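Long-range contact in deoxyribodipyrimidine photo-lyase (Oryza sativa Japonica Group, PDB 3UMV), which uses light energy and a bound FAD to split UV-induced cyclobutane pyrimidine dimers in DNA back into separate pyrimidines: residues V201-L206 and A295-L300. Numbering follows the deposited sequence.
Sequences VEFPEL and AQRCAL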
loop_
_atom_site.group_PDB
_atom_site.type_symbol
_atom_site.label_atom_id
_atom_site.label_comp_id
_atom_site.label_asym_id
_atom_site.label_seq_id
_atom_site.Cartn_x
_atom_site.Cartn_y
_atom_site.Cartn_z
ATOM N N VAL A 201 13.532 3.628 14.907
ATOM C CA VAL A 201 14.845 3.148 15.311
ATOM C C VAL A 201 15.424 2.285 14.198
ATOM O O VAL A 201 14.713 1.874 13.281
ATOM C CB VAL A 201 14.751 2.311 16.607
ATOM C CG1 VAL A 201 14.086 3.117 17.694
ATOM C CG2 VAL A 201 13.972 1.026 16.370
ATOM N N GLU A 202 16.718 2.010 14.269
ATOM C CA GLU A 202 17.361 1.216 13.234
ATOM C C GLU A 202 16.941 -0.242 13.314
ATOM O O GLU A 202 16.455 -0.709 14.350
ATOM C CB GLU A 202 18.893 1.337 13.330
ATOM C CG GLU A 202 19.497 2.349 12.329
ATOM C CD GLU A 202 19.283 1.957 10.863
ATOM O OE1 GLU A 202 19.604 2.778 9.966
ATOM O OE2 GLU A 202 18.797 0.826 10.602
ATOM N N PHE A 203 17.153 -0.954 12.213
ATOM C CA PHE A 203 16.898 -2.387 12.128
ATOM C C PHE A 203 18.187 -3.174 12.360
ATOM O O PHE A 203 19.220 -2.861 11.768
ATOM C CB PHE A 203 16.422 -2.746 10.722
ATOM C CG PHE A 203 15.021 -2.296 10.397
ATOM C CD1 PHE A 203 14.779 -1.029 9.883
ATOM C CD2 PHE A 203 13.950 -3.162 10.575
ATOM C CE1 PHE A 203 13.482 -0.629 9.560
ATOM C CE2 PHE A 203 12.657 -2.772 10.267
ATOM C CZ PHE A 203 12.416 -1.503 9.752
ATOM N N PRO A 204 18.127 -4.228 13.187
ATOM C CA PRO A 204 19.305 -5.092 13.303
ATOM C C PRO A 204 19.374 -6.022 12.096
ATOM O O PRO A 204 18.427 -6.076 11.308
ATOM C CB PRO A 204 19.014 -5.899 14.570
ATOM C CG PRO A 204 17.523 -5.993 14.613
ATOM C CD PRO A 204 16.992 -4.708 13.995
ATOM N N GLU A 205 20.484 -6.738 11.953
ATOM C CA GLU A 205 20.608 -7.761 10.923
ATOM C C GLU A 205 19.902 -9.027 11.390
ATOM O O GLU A 205 19.725 -9.243 12.595
ATOM C CB GLU A 205 22.083 -8.073 10.640
ATOM C CG GLU A 205 22.860 -6.943 9.985
ATOM C CD GLU A 205 22.419 -6.678 8.558
ATOM O OE1 GLU A 205 22.658 -5.555 8.061
ATOM O OE2 GLU A 205 21.838 -7.590 7.930
ATOM N N LEU A 206 19.507 -9.862 10.436
ATOM C CA LEU A 206 18.907 -11.155 10.751
ATOM C C LEU A 206 19.835 -11.995 11.612
ATOM O O LEU A 206 20.998 -12.198 11.260
ATOM C CB LEU A 206 18.578 -11.932 9.475
ATOM C CG LEU A 206 17.099 -12.262 9.261
ATOM C CD1 LEU A 206 16.299 -10.988 9.158
ATOM C CD2 LEU A 206 16.908 -13.114 8.016
ATOM N N ALA A 295 8.774 1.539 5.094
ATOM C CA ALA A 295 8.486 2.959 5.332
ATOM C C ALA A 295 9.374 3.500 6.454
ATOM O O ALA A 295 9.763 4.664 6.424
ATOM C CB ALA A 295 7.035 3.175 5.680
ATOM N N GLN A 296 9.659 2.648 7.441
ATOM C CA GLN A 296 10.570 2.977 8.538
ATOM C C GLN A 296 11.977 3.257 7.999
ATOM O O GLN A 296 12.612 4.238 8.398
ATOM C CB GLN A 296 10.571 1.842 9.575
ATOM C CG GLN A 296 11.440 2.083 10.798
ATOM C CD GLN A 296 11.082 1.158 11.951
ATOM O OE1 GLN A 296 9.989 0.574 11.994
ATOM N NE2 GLN A 296 12.002 1.011 12.886
ATOM N N ARG A 297 12.455 2.419 7.076
ATOM C CA ARG A 297 13.706 2.726 6.370
ATOM C C ARG A 297 13.685 4.118 5.723
ATOM O O ARG A 297 14.662 4.871 5.823
ATOM C CB ARG A 297 14.001 1.675 5.291
ATOM C CG ARG A 297 15.140 2.064 4.349
ATOM C CD ARG A 297 16.402 2.377 5.141
ATOM N NE ARG A 297 16.779 1.270 6.010
ATOM C CZ ARG A 297 17.611 1.362 7.040
ATOM N NH1 ARG A 297 17.875 0.283 7.763
ATOM N NH2 ARG A 297 18.173 2.526 7.352
ATOM N N CYS A 298 12.590 4.452 5.040
ATOM C CA CYS A 298 12.495 5.746 4.362
ATOM C C CYS A 298 12.527 6.886 5.388
ATOM O O CYS A 298 13.175 7.920 5.172
ATOM C CB CYS A 298 11.210 5.820 3.531
ATOM S SG CYS A 298 11.178 4.703 2.123
ATOM N N ALA A 299 11.815 6.693 6.497
ATOM C CA ALA A 299 11.798 7.671 7.585
ATOM C C ALA A 299 13.177 7.855 8.232
ATOM O O ALA A 299 13.588 8.980 8.493
ATOM C CB ALA A 299 10.778 7.265 8.642
ATOM N N LEU A 300 13.877 6.755 8.492
ATOM C CA LEU A 300 15.217 6.823 9.080
ATOM C C LEU A 300 16.182 7.607 8.201
ATOM O O LEU A 300 16.989 8.399 8.692
ATOM C CB LEU A 300 15.785 5.420 9.292
ATOM C CG LEU A 300 15.139 4.600 10.393
ATOM C CD1 LEU A 300 15.480 3.127 10.216
ATOM C CD2 LEU A 300 15.544 5.107 11.770
#
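Arg297 grips the carboxylate of Glu202 end-on, one nitrogen to each oxygen: NH2 gives a nearly straight bond (165°) to Glu202 OE1 at 3.0 Å, and Arg297 NH1 a more bent one to Glu202 OE2, also 3.0 Å. Both oxygens use their syn lone pairs, but the two planes are 36° apart, so the pairing is twisted. Glu202 bends at chi2 (-63°), and the anti lone pair of its OE2 accepts the backbone N of Phe203 at 2.9 Å, which pins the carboxylate to its own loop. Arginine suits its place because its chain, bent at chi2 and chi3, still leaves NE for Asp52 and lets NH2 also meet Glu301; its five N-H groups can serve several acids at once. An alanine here would remove the guanidinium, and the loss of its bonds to Glu202, Asp52 and Glu301 would probably weaken the hold of the helix on this part of the loop. Gln296, CG anti to the backbone N and chain extended, reaches Val201 O with NE2 at 2.9 Å, in the carbonyl plane on a lone pair, while Trp54 NE1 holds its OE1; an amide can serve both. Its CG lies 3.6 Å from Phe203 CE1, and the ring, stacked on Trp54, crosses the amide obliquely. Leu300 completes the packing: its CD1 sits 3.4 Å from Val201 O and over one face of the Arg297 guanidinium, toward its rim. Helix 295-305 also packs on helix 310-333; the contact joins the loop after helix 196-199 to the helical part of the photolyase fold, which holds FAD.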